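PDB 2NXF: manganese-dependent ADP-ribose/CDP-alcohol diphosphatase from Danio rerio, which probably hydrolyses ADP-ribose and CDP-alcohols such as CDP-choline at a dinuclear metal centre of the calcineurin-like phosphoesterase type. Local coordinates for residues A139-D151 with S216-L229. Sequence-based numbering, arbitrary orientation.
Sequences APNFRFVLLDAYD and SDHKQERVLIFSHL. With ZN (zinc ion), chain C.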
ATOM      1  N   ALA A 139     -10.870  -5.677  16.008  1.00 26.44           N
ATOM      2  CA  ALA A 139     -12.228  -6.086  16.374  1.00 26.14           C
ATOM      3  C   ALA A 139     -12.251  -7.604  16.485  1.00 25.61           C
ATOM      4  O   ALA A 139     -11.446  -8.275  15.824  1.00 24.60           O
ATOM      5  CB  ALA A 139     -13.218  -5.625  15.304  1.00 25.87           C
ATOM      6  N   PRO A 140     -13.180  -8.156  17.284  1.00 25.80           N
ATOM      7  CA  PRO A 140     -13.221  -9.602  17.490  1.00 25.60           C
ATOM      8  C   PRO A 140     -13.316 -10.369  16.171  1.00 24.74           C
ATOM      9  O   PRO A 140     -14.147 -10.026  15.327  1.00 25.26           O
ATOM     10  CB  PRO A 140     -14.504  -9.802  18.318  1.00 26.27           C
ATOM     11  CG  PRO A 140     -14.675  -8.511  19.042  1.00 26.65           C
ATOM     12  CD  PRO A 140     -14.248  -7.471  18.048  1.00 25.61           C
ATOM     13  N   ASN A 141     -12.452 -11.377  16.006  1.00 24.34           N
ATOM     14  CA  ASN A 141     -12.450 -12.274  14.835  1.00 23.57           C
ATOM     15  C   ASN A 141     -11.859 -11.666  13.557  1.00 23.51           C
ATOM     16  O   ASN A 141     -11.977 -12.267  12.479  1.00 23.68           O
ATOM     17  CB  ASN A 141     -13.860 -12.835  14.535  1.00 24.42           C
ATOM     18  CG  ASN A 141     -14.514 -13.475  15.752  1.00 25.09           C
ATOM     19  OD1 ASN A 141     -15.610 -13.080  16.170  1.00 28.69           O
ATOM     20  ND2 ASN A 141     -13.852 -14.469  16.323  1.00 22.60           N
ATOM     21  N   PHE A 142     -11.263 -10.481  13.674  1.00 22.34           N
ATOM     22  CA  PHE A 142     -10.594  -9.821  12.536  1.00 22.38           C
ATOM     23  C   PHE A 142      -9.171  -9.460  12.855  1.00 23.58           C
ATOM     24  O   PHE A 142      -8.837  -9.157  14.017  1.00 24.49           O
ATOM     25  CB  PHE A 142     -11.357  -8.567  12.089  1.00 21.98           C
ATOM     26  CG  PHE A 142     -12.697  -8.879  11.512  1.00 21.78           C
ATOM     27  CD1 PHE A 142     -12.808  -9.253  10.180  1.00 21.47           C
ATOM     28  CD2 PHE A 142     -13.847  -8.845  12.307  1.00 23.04           C
ATOM     29  CE1 PHE A 142     -14.048  -9.590   9.640  1.00 20.30           C
ATOM     30  CE2 PHE A 142     -15.101  -9.165  11.767  1.00 23.32           C
ATOM     31  CZ  PHE A 142     -15.193  -9.538  10.437  1.00 21.24           C
ATOM     32  N   ARG A 143      -8.326  -9.507  11.829  1.00 22.42           N
ATOM     33  CA  ARG A 143      -6.917  -9.183  12.021  1.00 22.86           C
ATOM     34  C   ARG A 143      -6.447  -8.374  10.826  1.00 23.19           C
ATOM     35  O   ARG A 143      -6.817  -8.695   9.702  1.00 22.83           O
ATOM     36  CB  ARG A 143      -6.075 -10.445  12.200  1.00 22.91           C
ATOM     37  CG  ARG A 143      -4.625 -10.080  12.638  1.00 25.18           C
ATOM     38  CD  ARG A 143      -3.951 -11.207  13.340  1.00 25.74           C
ATOM     39  NE  ARG A 143      -4.722 -11.622  14.502  1.00 24.67           N
ATOM     40  CZ  ARG A 143      -4.555 -11.141  15.733  1.00 24.86           C
ATOM     41  NH1 ARG A 143      -3.615 -10.228  15.989  1.00 24.66           N
ATOM     42  NH2 ARG A 143      -5.319 -11.583  16.705  1.00 23.43           N
ATOM     43  N   PHE A 144      -5.690  -7.304  11.089  1.00 23.04           N
ATOM     44  CA  PHE A 144      -5.057  -6.490  10.036  1.00 23.41           C
ATOM     45  C   PHE A 144      -3.575  -6.782  10.029  1.00 24.11           C
ATOM     46  O   PHE A 144      -2.948  -6.877  11.095  1.00 23.60           O
ATOM     47  CB  PHE A 144      -5.212  -4.985  10.331  1.00 24.79           C
ATOM     48  CG  PHE A 144      -6.561  -4.400   9.969  1.00 26.61           C
ATOM     49  CD1 PHE A 144      -7.674  -5.200   9.772  1.00 28.54           C
ATOM     50  CD2 PHE A 144      -6.710  -3.015   9.864  1.00 28.80           C
ATOM     51  CE1 PHE A 144      -8.932  -4.611   9.441  1.00 30.28           C
ATOM     52  CE2 PHE A 144      -7.947  -2.438   9.538  1.00 28.79           C
ATOM     53  CZ  PHE A 144      -9.040  -3.231   9.322  1.00 28.73           C
ATOM     54  N   VAL A 145      -3.000  -6.873   8.831  1.00 23.70           N
ATOM     55  CA  VAL A 145      -1.565  -7.089   8.681  1.00 24.57           C
ATOM     56  C   VAL A 145      -1.085  -6.036   7.689  1.00 25.17           C
ATOM     57  O   VAL A 145      -1.641  -5.926   6.587  1.00 25.21           O
ATOM     58  CB  VAL A 145      -1.250  -8.503   8.120  1.00 24.49           C
ATOM     59  CG1 VAL A 145       0.268  -8.695   7.941  1.00 26.01           C
ATOM     60  CG2 VAL A 145      -1.827  -9.612   9.038  1.00 23.88           C
ATOM     61  N   LEU A 146      -0.081  -5.250   8.070  1.00 25.27           N
ATOM     62  CA  LEU A 146       0.514  -4.276   7.161  1.00 25.78           C
ATOM     63  C   LEU A 146       1.887  -4.800   6.804  1.00 26.20           C
ATOM     64  O   LEU A 146       2.675  -5.123   7.714  1.00 25.41           O
ATOM     65  CB  LEU A 146       0.678  -2.898   7.831  1.00 26.22           C
ATOM     66  CG  LEU A 146      -0.477  -1.900   7.654  1.00 29.16           C
ATOM     67  CD1 LEU A 146      -1.646  -2.348   8.514  1.00 31.92           C
ATOM     68  CD2 LEU A 146      -0.023  -0.467   8.024  1.00 27.01           C
ATOM     69  N   LEU A 147       2.152  -4.887   5.499  1.00 25.39           N
ATOM     70  CA  LEU A 147       3.416  -5.425   4.995  1.00 25.25           C
ATOM     71  C   LEU A 147       4.320  -4.330   4.461  1.00 25.22           C
ATOM     72  O   LEU A 147       3.846  -3.219   4.127  1.00 25.28           O
ATOM     73  CB  LEU A 147       3.144  -6.430   3.868  1.00 24.85           C
ATOM     74  CG  LEU A 147       2.276  -7.655   4.196  1.00 25.91           C
ATOM     75  CD1 LEU A 147       2.162  -8.545   2.958  1.00 27.67           C
ATOM     76  CD2 LEU A 147       2.861  -8.407   5.396  1.00 25.84           C
ATOM     77  N   ASP A 148       5.616  -4.669   4.383  1.00 25.15           N
ATOM     78  CA  ASP A 148       6.682  -3.791   3.934  1.00 25.73           C
ATOM     79  C   ASP A 148       7.168  -4.310   2.558  1.00 25.31           C
ATOM     80  O   ASP A 148       8.041  -5.188   2.470  1.00 25.75           O
ATOM     81  CB  ASP A 148       7.823  -3.857   4.976  1.00 25.12           C
ATOM     82  CG  ASP A 148       8.989  -2.915   4.669  1.00 26.33           C
ATOM     83  OD1 ASP A 148       9.020  -2.241   3.608  1.00 25.65           O
ATOM     84  OD2 ASP A 148       9.880  -2.862   5.539  1.00 26.93           O
ATOM     85  N   ALA A 149       6.592  -3.752   1.494  1.00 26.22           N
ATOM     86  CA  ALA A 149       6.882  -4.236   0.147  1.00 26.03           C
ATOM     87  C   ALA A 149       8.244  -3.748  -0.388  1.00 25.25           C
ATOM     88  O   ALA A 149       8.629  -4.129  -1.506  1.00 26.13           O
ATOM     89  CB  ALA A 149       5.763  -3.816  -0.821  1.00 26.18           C
ATOM     90  N   TYR A 150       8.942  -2.923   0.397  1.00 25.07           N
ATOM     91  CA  TYR A 150      10.308  -2.456   0.072  1.00 25.42           C
ATOM     92  C   TYR A 150      11.366  -3.002   1.033  1.00 25.17           C
ATOM     93  O   TYR A 150      12.475  -2.492   1.116  1.00 25.53           O
ATOM     94  CB  TYR A 150      10.362  -0.917  -0.046  1.00 25.03           C
ATOM     95  CG  TYR A 150       9.510  -0.479  -1.209  1.00 25.43           C
ATOM     96  CD1 TYR A 150      10.060  -0.329  -2.491  1.00 26.17           C
ATOM     97  CD2 TYR A 150       8.118  -0.324  -1.056  1.00 25.98           C
ATOM     98  CE1 TYR A 150       9.266   0.023  -3.574  1.00 25.56           C
ATOM     99  CE2 TYR A 150       7.316   0.022  -2.132  1.00 26.86           C
ATOM    100  CZ  TYR A 150       7.890   0.177  -3.392  1.00 25.27           C
ATOM    101  OH  TYR A 150       7.121   0.526  -4.485  1.00 25.27           O
ATOM    102  N   ASP A 151      10.993  -4.068   1.733  1.00 24.41           N
ATOM    103  CA  ASP A 151      11.904  -4.820   2.590  1.00 24.45           C
ATOM    104  C   ASP A 151      13.122  -5.239   1.750  1.00 24.18           C
ATOM    105  O   ASP A 151      14.276  -4.977   2.113  1.00 23.90           O
ATOM    106  CB  ASP A 151      11.094  -6.015   3.113  1.00 24.82           C
ATOM    107  CG  ASP A 151      11.881  -6.959   3.982  1.00 24.25           C
ATOM    108  OD1 ASP A 151      13.061  -6.719   4.315  1.00 23.80           O
ATOM    109  OD2 ASP A 151      11.252  -7.983   4.331  1.00 24.57           O
ATOM    110  N   SER A 216      -4.213 -17.284  12.667  1.00 23.17           N
ATOM    111  CA  SER A 216      -5.547 -16.802  12.270  1.00 22.90           C
ATOM    112  C   SER A 216      -6.473 -17.914  11.788  1.00 22.37           C
ATOM    113  O   SER A 216      -7.655 -17.931  12.149  1.00 23.35           O
ATOM    114  CB  SER A 216      -5.411 -15.710  11.229  1.00 22.76           C
ATOM    115  OG  SER A 216      -4.938 -14.530  11.862  1.00 24.74           O
ATOM    116  N   ASP A 217      -5.937 -18.876  11.034  1.00 22.19           N
ATOM    117  CA  ASP A 217      -6.733 -20.050  10.613  1.00 22.18           C
ATOM    118  C   ASP A 217      -7.342 -20.736  11.836  1.00 22.44           C
ATOM    119  O   ASP A 217      -8.542 -21.008  11.894  1.00 22.90           O
ATOM    120  CB  ASP A 217      -5.872 -21.098   9.873  1.00 22.79           C
ATOM    121  CG  ASP A 217      -5.364 -20.616   8.509  1.00 24.27           C
ATOM    122  OD1 ASP A 217      -5.866 -19.614   7.952  1.00 24.58           O
ATOM    123  OD2 ASP A 217      -4.433 -21.269   7.986  1.00 26.56           O
ATOM    124  N   HIS A 218      -6.491 -21.034  12.815  1.00 21.91           N
ATOM    125  CA  HIS A 218      -6.948 -21.780  13.976  1.00 23.32           C
ATOM    126  C   HIS A 218      -7.846 -20.987  14.913  1.00 24.15           C
ATOM    127  O   HIS A 218      -8.655 -21.573  15.640  1.00 25.45           O
ATOM    128  CB  HIS A 218      -5.750 -22.371  14.692  1.00 22.77           C
ATOM    129  CG  HIS A 218      -5.083 -23.442  13.894  1.00 21.58           C
ATOM    130  ND1 HIS A 218      -5.689 -24.652  13.645  1.00 20.78           N
ATOM    131  CD2 HIS A 218      -3.896 -23.472  13.246  1.00 22.25           C
ATOM    132  CE1 HIS A 218      -4.883 -25.401  12.913  1.00 22.89           C
ATOM    133  NE2 HIS A 218      -3.791 -24.705  12.652  1.00 21.75           N
ATOM    134  N   LYS A 219      -7.718 -19.669  14.874  1.00 24.13           N
ATOM    135  CA  LYS A 219      -8.602 -18.795  15.645  1.00 25.20           C
ATOM    136  C   LYS A 219      -9.881 -18.417  14.892  1.00 25.73           C
ATOM    137  O   LYS A 219     -10.753 -17.741  15.452  1.00 26.29           O
ATOM    138  CB  LYS A 219      -7.856 -17.550  16.116  1.00 25.65           C
ATOM    139  CG  LYS A 219      -6.685 -17.857  17.044  1.00 27.74           C
ATOM    140  CD  LYS A 219      -5.916 -16.578  17.395  1.00 31.97           C
ATOM    141  CE  LYS A 219      -5.098 -16.058  16.252  1.00 37.87           C
ATOM    142  NZ  LYS A 219      -4.516 -14.725  16.574  1.00 41.17           N
ATOM    143  N   GLN A 220     -10.016 -18.921  13.665  1.00 25.42           N
ATOM    144  CA  GLN A 220     -11.123 -18.586  12.766  1.00 25.70           C
ATOM    145  C   GLN A 220     -11.285 -17.080  12.609  1.00 25.64           C
ATOM    146  O   GLN A 220     -12.406 -16.548  12.609  1.00 25.88           O
ATOM    147  CB  GLN A 220     -12.428 -19.234  13.221  1.00 26.30           C
ATOM    148  CG  GLN A 220     -12.419 -20.737  13.087  1.00 28.62           C
ATOM    149  CD  GLN A 220     -13.684 -21.332  13.646  1.00 32.42           C
ATOM    150  OE1 GLN A 220     -13.871 -21.383  14.861  1.00 36.05           O
ATOM    151  NE2 GLN A 220     -14.575 -21.766  12.764  1.00 34.85           N
ATOM    152  N   GLU A 221     -10.153 -16.398  12.489  1.00 24.88           N
ATOM    153  CA  GLU A 221     -10.145 -14.977  12.166  1.00 24.53           C
ATOM    154  C   GLU A 221     -10.226 -14.767  10.665  1.00 25.41           C
ATOM    155  O   GLU A 221      -9.836 -15.650   9.881  1.00 25.54           O
ATOM    156  CB  GLU A 221      -8.870 -14.314  12.706  1.00 24.64           C
ATOM    157  CG  GLU A 221      -8.860 -14.196  14.208  1.00 26.99           C
ATOM    158  CD  GLU A 221      -7.530 -13.693  14.742  1.00 27.65           C
ATOM    159  OE1 GLU A 221      -6.540 -13.622  13.972  1.00 27.01           O
ATOM    160  OE2 GLU A 221      -7.490 -13.385  15.955  1.00 28.15           O
ATOM    161  N   ARG A 222     -10.711 -13.585  10.280  1.00 23.70           N
ATOM    162  CA  ARG A 222     -10.652 -13.110   8.894  1.00 24.58           C
ATOM    163  C   ARG A 222      -9.566 -12.062   8.829  1.00 24.19           C
ATOM    164  O   ARG A 222      -9.572 -11.100   9.604  1.00 24.90           O
ATOM    165  CB  ARG A 222     -11.974 -12.463   8.478  1.00 25.15           C
ATOM    166  CG  ARG A 222     -13.185 -13.330   8.730  1.00 27.68           C
ATOM    167  CD  ARG A 222     -13.312 -14.383   7.687  1.00 31.00           C
ATOM    168  NE  ARG A 222     -14.494 -15.228   7.899  1.00 32.98           N
ATOM    169  CZ  ARG A 222     -14.848 -16.207   7.076  1.00 32.86           C
ATOM    170  NH1 ARG A 222     -14.131 -16.434   5.978  1.00 33.24           N
ATOM    171  NH2 ARG A 222     -15.921 -16.945   7.342  1.00 30.52           N
ATOM    172  N   VAL A 223      -8.638 -12.244   7.895  1.00 23.76           N
ATOM    173  CA  VAL A 223      -7.443 -11.396   7.850  1.00 23.04           C
ATOM    174  C   VAL A 223      -7.430 -10.486   6.627  1.00 23.79           C
ATOM    175  O   VAL A 223      -7.618 -10.947   5.495  1.00 24.03           O
ATOM    176  CB  VAL A 223      -6.147 -12.232   7.854  1.00 22.69           C
ATOM    177  CG1 VAL A 223      -4.911 -11.311   7.958  1.00 23.20           C
ATOM    178  CG2 VAL A 223      -6.169 -13.224   9.024  1.00 23.32           C
ATOM    179  N   LEU A 224      -7.196  -9.201   6.869  1.00 24.30           N
ATOM    180  CA  LEU A 224      -7.049  -8.233   5.808  1.00 23.90           C
ATOM    181  C   LEU A 224      -5.581  -7.838   5.781  1.00 24.56           C
ATOM    182  O   LEU A 224      -5.025  -7.430   6.812  1.00 24.92           O
ATOM    183  CB  LEU A 224      -7.888  -6.982   6.088  1.00 23.97           C
ATOM    184  CG  LEU A 224      -9.420  -7.168   6.125  1.00 24.00           C
ATOM    185  CD1 LEU A 224      -9.925  -7.698   7.494  1.00 23.48           C
ATOM    186  CD2 LEU A 224     -10.056  -5.821   5.848  1.00 27.09           C
ATOM    187  N   ILE A 225      -4.987  -7.884   4.590  1.00 24.27           N
ATOM    188  CA  ILE A 225      -3.555  -7.649   4.416  1.00 24.54           C
ATOM    189  C   ILE A 225      -3.372  -6.431   3.539  1.00 25.02           C
ATOM    190  O   ILE A 225      -4.059  -6.304   2.512  1.00 25.76           O
ATOM    191  CB  ILE A 225      -2.897  -8.885   3.785  1.00 24.09           C
ATOM    192  CG1 ILE A 225      -3.142 -10.111   4.689  1.00 25.17           C
ATOM    193  CG2 ILE A 225      -1.371  -8.682   3.585  1.00 25.38           C
ATOM    194  CD1 ILE A 225      -2.791 -11.409   4.007  1.00 29.87           C
ATOM    195  N   PHE A 226      -2.465  -5.545   3.944  1.00 24.45           N
ATOM    196  CA  PHE A 226      -2.277  -4.262   3.268  1.00 25.14           C
ATOM    197  C   PHE A 226      -0.822  -4.160   2.849  1.00 25.35           C
ATOM    198  O   PHE A 226       0.076  -4.478   3.638  1.00 26.26           O
ATOM    199  CB  PHE A 226      -2.598  -3.104   4.215  1.00 25.37           C
ATOM    200  CG  PHE A 226      -4.018  -3.108   4.717  1.00 24.43           C
ATOM    201  CD1 PHE A 226      -5.013  -2.422   4.043  1.00 25.98           C
ATOM    202  CD2 PHE A 226      -4.363  -3.835   5.873  1.00 25.76           C
ATOM    203  CE1 PHE A 226      -6.333  -2.430   4.523  1.00 25.30           C
ATOM    204  CE2 PHE A 226      -5.684  -3.844   6.339  1.00 25.91           C
ATOM    205  CZ  PHE A 226      -6.660  -3.144   5.665  1.00 27.05           C
ATOM    206  N   SER A 227      -0.588  -3.729   1.614  1.00 24.42           N
ATOM    207  CA  SER A 227       0.776  -3.640   1.076  1.00 24.21           C
ATOM    208  C   SER A 227       0.807  -2.480   0.087  1.00 24.68           C
ATOM    209  O   SER A 227      -0.183  -2.255  -0.597  1.00 24.51           O
ATOM    210  CB  SER A 227       1.089  -4.955   0.356  1.00 24.91           C
ATOM    211  OG  SER A 227       2.248  -4.860  -0.477  1.00 25.85           O
ATOM    212  N   HIS A 228       1.927  -1.756  -0.045  1.00 24.34           N
ATOM    213  CA  HIS A 228       1.884  -0.714  -1.079  1.00 24.46           C
ATOM    214  C   HIS A 228       1.725  -1.397  -2.444  1.00 24.01           C
ATOM    215  O   HIS A 228       0.976  -0.910  -3.308  1.00 24.67           O
ATOM    216  CB  HIS A 228       3.150   0.143  -1.108  1.00 24.41           C
ATOM    217  CG  HIS A 228       3.056   1.267  -2.078  1.00 23.86           C
ATOM    218  ND1 HIS A 228       2.089   2.249  -1.977  1.00 24.09           N
ATOM    219  CD2 HIS A 228       3.778   1.548  -3.187  1.00 25.49           C
ATOM    220  CE1 HIS A 228       2.241   3.105  -2.978  1.00 27.11           C
ATOM    221  NE2 HIS A 228       3.255   2.701  -3.726  1.00 25.77           N
ATOM    222  N   LEU A 229       2.422  -2.514  -2.622  1.00 24.08           N
ATOM    223  CA  LEU A 229       2.454  -3.207  -3.910  1.00 23.60           C
ATOM    224  C   LEU A 229       1.460  -4.353  -4.006  1.00 23.85           C
ATOM    225  O   LEU A 229       1.345  -5.179  -3.080  1.00 24.07           O
ATOM    226  CB  LEU A 229       3.857  -3.802  -4.173  1.00 23.81           C
ATOM    227  CG  LEU A 229       5.008  -2.792  -4.285  1.00 23.02           C
ATOM    228  CD1 LEU A 229       6.346  -3.536  -4.529  1.00 25.94           C
ATOM    229  CD2 LEU A 229       4.741  -1.778  -5.357  1.00 26.31           C
TER
HETATM  230 ZN    ZN C 402       3.977   3.710  -5.555  0.80 14.81          ZN
HETATM  231  O   HOH W   1     -11.511 -15.334  16.158  1.00 36.00           O
HETATM  232  O   HOH W   2       4.341  -1.822   1.757  1.00 14.67           O
HETATM  233  O   HOH W   3       2.500   4.284  -7.008  1.00 20.14           O
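Phe-226 turns its edge to one face of the Phe-144 ring, an edge-to-face pair with planes at 57° and CE2 of Phe-226 3.8 Å from CG of Phe-144. The carbonyl O of Val-145 lies at the Phe-226 edge. Leu-224 runs alongside Phe-144, and Phe-8 and Leu-10 of strand 6-11 pack against this face of the sheet. On the other face, the edge of the Arg-143 guanidinium meets the Glu-221 carboxylate side-on. NE of Arg-143 bonds OE1 of Glu-221 at 2.8 Å, and NH2 of Arg-143 bonds OE2 of Glu-221 at 2.9 Å. Both bonds are nearly straight. Arg-143 reaches this position with CG anti to N (chi1 -171°) and a bend at chi3. Ser-216 OG also donates to OE1, Lys-219 adds weak bonds, and Glu-135 takes Arg-143 NH1. A glutamine in place of Glu-221 would probably leave Arg-143 and Lys-219, whose NH2 and NZ are 3.2 Å apart, without the negative charge they share. Further along this face, Val-145 CG2 touches Val-223 CG1, and Trp-208 of helix 203-219 packs on Val-145 and Leu-147. Backbone bonds join strands 142-146 and 222-227 in parallel from Asn-141 to Leu-147. Strand 222-227 then leads to His-228, whose ND1 is held by Leu-58 and whose NE2 binds zinc at 2.2 Å with Asp-60, Asn-96 and His-265. A metal-binding histidine just beyond a central strand is typical of the calcineurin-like metallophosphoesterase fold.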